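Local coordinates for protein hypothetical P60 katanin (Sulfolobus acidocaldarius, PDB 2W2U) that forms part of the archaeal cell division machinery as an ESCRT-associated AAA-family ATPase, represented here by its N-terminal MIT domain, at residues Ile46-Leu49 with Ala50-Ser54. Numbering follows the deposited sequence.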
ATOM      1  N   ILE A  46      -4.033   0.392   0.601  1.00 11.87           N
ATOM      2  CA  ILE A  46      -4.753  -0.892   0.565  1.00 12.50           C
ATOM      3  C   ILE A  46      -5.957  -0.830  -0.385  1.00 12.63           C
ATOM      4  O   ILE A  46      -6.127  -1.700  -1.241  1.00 12.21           O
ATOM      5  CB  ILE A  46      -5.191  -1.362   1.982  1.00 12.25           C
ATOM      6  CG1 ILE A  46      -3.979  -1.841   2.783  1.00 12.49           C
ATOM      7  CG2 ILE A  46      -6.237  -2.497   1.887  1.00 13.33           C
ATOM      8  CD1 ILE A  46      -4.197  -1.867   4.303  1.00 12.79           C
ATOM      9  N   GLU A  47      -6.765   0.221  -0.248  1.00 12.90           N
ATOM     10  CA  GLU A  47      -7.932   0.401  -1.108  1.00 13.47           C
ATOM     11  C   GLU A  47      -7.572   0.499  -2.598  1.00 12.73           C
ATOM     12  O   GLU A  47      -8.247  -0.095  -3.439  1.00 12.67           O
ATOM     13  CB  GLU A  47      -8.740   1.621  -0.661  1.00 13.47           C
ATOM     14  CG  GLU A  47     -10.133   1.700  -1.270  1.00 14.86           C
ATOM     15  CD  GLU A  47     -10.803   3.045  -1.019  1.00 15.16           C
ATOM     16  OE1 GLU A  47     -10.137   3.958  -0.478  1.00 17.96           O
ATOM     17  OE2 GLU A  47     -11.995   3.184  -1.367  1.00 16.37           O
ATOM     18  N   VAL A  48      -6.523   1.247  -2.928  1.00 12.18           N
ATOM     19  CA  VAL A  48      -6.065   1.327  -4.329  1.00 11.77           C
ATOM     20  C   VAL A  48      -5.523  -0.030  -4.801  1.00 11.31           C
ATOM     21  O   VAL A  48      -5.788  -0.450  -5.929  1.00 11.11           O
ATOM     22  CB  VAL A  48      -5.003   2.438  -4.557  1.00 11.68           C
ATOM     23  CG1 VAL A  48      -4.584   2.493  -6.019  1.00 11.75           C
ATOM     24  CG2 VAL A  48      -5.540   3.809  -4.117  1.00 11.84           C
ATOM     25  N   LEU A  49      -4.777  -0.708  -3.929  1.00 11.07           N
ATOM     26  CA  LEU A  49      -4.223  -2.027  -4.245  1.00 11.09           C
ATOM     27  C   LEU A  49      -5.319  -3.089  -4.402  1.00 11.25           C
ATOM     28  O   LEU A  49      -5.206  -3.977  -5.246  1.00 10.75           O
ATOM     29  CB  LEU A  49      -3.165  -2.453  -3.214  1.00 11.04           C
ATOM     30  CG  LEU A  49      -1.810  -1.718  -3.194  1.00 11.04           C
ATOM     31  CD1 LEU A  49      -1.003  -2.044  -1.928  1.00 10.99           C
ATOM     32  CD2 LEU A  49      -0.975  -2.000  -4.443  1.00 10.78           C
ATOM     33  N   ALA A  50      -6.385  -2.977  -3.609  1.00 11.51           N
ATOM     34  CA  ALA A  50      -7.546  -3.856  -3.759  1.00 11.88           C
ATOM     35  C   ALA A  50      -8.239  -3.633  -5.105  1.00 11.91           C
ATOM     36  O   ALA A  50      -8.674  -4.587  -5.748  1.00 12.13           O
ATOM     37  CB  ALA A  50      -8.529  -3.678  -2.594  1.00 11.84           C
ATOM     38  N   GLN A  51      -8.320  -2.373  -5.530  1.00 11.74           N
ATOM     39  CA  GLN A  51      -8.894  -2.026  -6.827  1.00 11.69           C
ATOM     40  C   GLN A  51      -8.078  -2.619  -7.988  1.00 11.72           C
ATOM     41  O   GLN A  51      -8.650  -3.152  -8.951  1.00 11.13           O
ATOM     42  CB  GLN A  51      -9.000  -0.503  -6.975  1.00 11.82           C
ATOM     43  CG  GLN A  51      -9.565  -0.036  -8.316  1.00 12.40           C
ATOM     44  CD  GLN A  51     -11.044  -0.342  -8.461  1.00 13.60           C
ATOM     45  OE1 GLN A  51     -11.849   0.057  -7.621  1.00 14.71           O
ATOM     46  NE2 GLN A  51     -11.414  -1.041  -9.536  1.00 13.30           N
ATOM     47  N   LEU A  52      -6.751  -2.505  -7.882  1.00 11.52           N
ATOM     48  CA  LEU A  52      -5.815  -3.107  -8.840  1.00 11.76           C
ATOM     49  C   LEU A  52      -5.965  -4.630  -8.923  1.00 11.92           C
ATOM     50  O   LEU A  52      -5.988  -5.192 -10.017  1.00 11.93           O
ATOM     51  CB  LEU A  52      -4.368  -2.708  -8.517  1.00 11.52           C
ATOM     52  CG  LEU A  52      -3.876  -1.321  -8.967  1.00 11.08           C
ATOM     53  CD1 LEU A  52      -2.627  -0.912  -8.213  1.00 10.31           C
ATOM     54  CD2 LEU A  52      -3.621  -1.257 -10.473  1.00 10.94           C
ATOM     55  N   VAL A  53      -6.082  -5.280  -7.766  1.00 12.58           N
ATOM     56  CA  VAL A  53      -6.421  -6.704  -7.681  1.00 13.27           C
ATOM     57  C   VAL A  53      -7.734  -7.056  -8.413  1.00 13.64           C
ATOM     58  O   VAL A  53      -7.763  -8.016  -9.163  1.00 13.50           O
ATOM     59  CB  VAL A  53      -6.452  -7.203  -6.207  1.00 13.46           C
ATOM     60  CG1 VAL A  53      -7.127  -8.585  -6.090  1.00 13.05           C
ATOM     61  CG2 VAL A  53      -5.039  -7.251  -5.630  1.00 13.24           C
ATOM     62  N   SER A  54      -8.807  -6.283  -8.206  1.00 14.13           N
ATOM     63  CA  SER A  54     -10.060  -6.495  -8.962  1.00 14.76           C
ATOM     64  C   SER A  54      -9.879  -6.388 -10.470  1.00 14.51           C
ATOM     65  O   SER A  54     -10.437  -7.186 -11.219  1.00 14.74           O
ATOM     66  CB  SER A  54     -11.152  -5.510  -8.546  1.00 14.58           C
ATOM     67  OG  SER A  54     -11.576  -5.757  -7.222  1.00 16.52           O
TER
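L52 meets V48 and L49 across one turn of helix, a local i to i+3 and i+4 contact near the C-terminal end of helix 35-55, the second of the three helices of the MIT domain. The backbone evidence is an unbroken ladder of four alpha-helical hydrogen bonds. A50 N reaches I46 O at 2.7 Å; Q51 N donates to E47 O, L52 N to V48 O and V53 N to L49 O, the last with an N-H...O angle of 166°. On the buried side, L52 CD1 lies 4.3 Å from L49 CD2 and 4.5 Å from V48 CG1, so one methyl bridges the two preceding side chains in loose apolar contact. The first torsion of L52 (chi1 -80°) sets CG opposite the carbonyl carbon and beside the backbone N, which brings CG to 3.7 Å from V48 O. V53 comes closer to the backbone: its CG2 stands 3.3 Å from L49 O, the same oxygen that accepts the V53 N-H. A weak bond from S54 OG to A50 O, 3.5 Å long, joins the backbone bond of S54 N to that carbonyl.

V48 packs on M18 and A19 of helix 11-31, and L52 spans both neighbours, touching L15 and Y65. L49 lies against I69 of helix 62-81 and also meets an apolar side chain of the bound peptide, placing this turn at the peptide-binding surface. The chemistry implies a division of labour: main-chain bonds take up the carbonyl oxygens of I46 to L49, leaving V48, L49, L52 and V53 to present hydrocarbon to the bundle, with L49 offering it to the peptide as well.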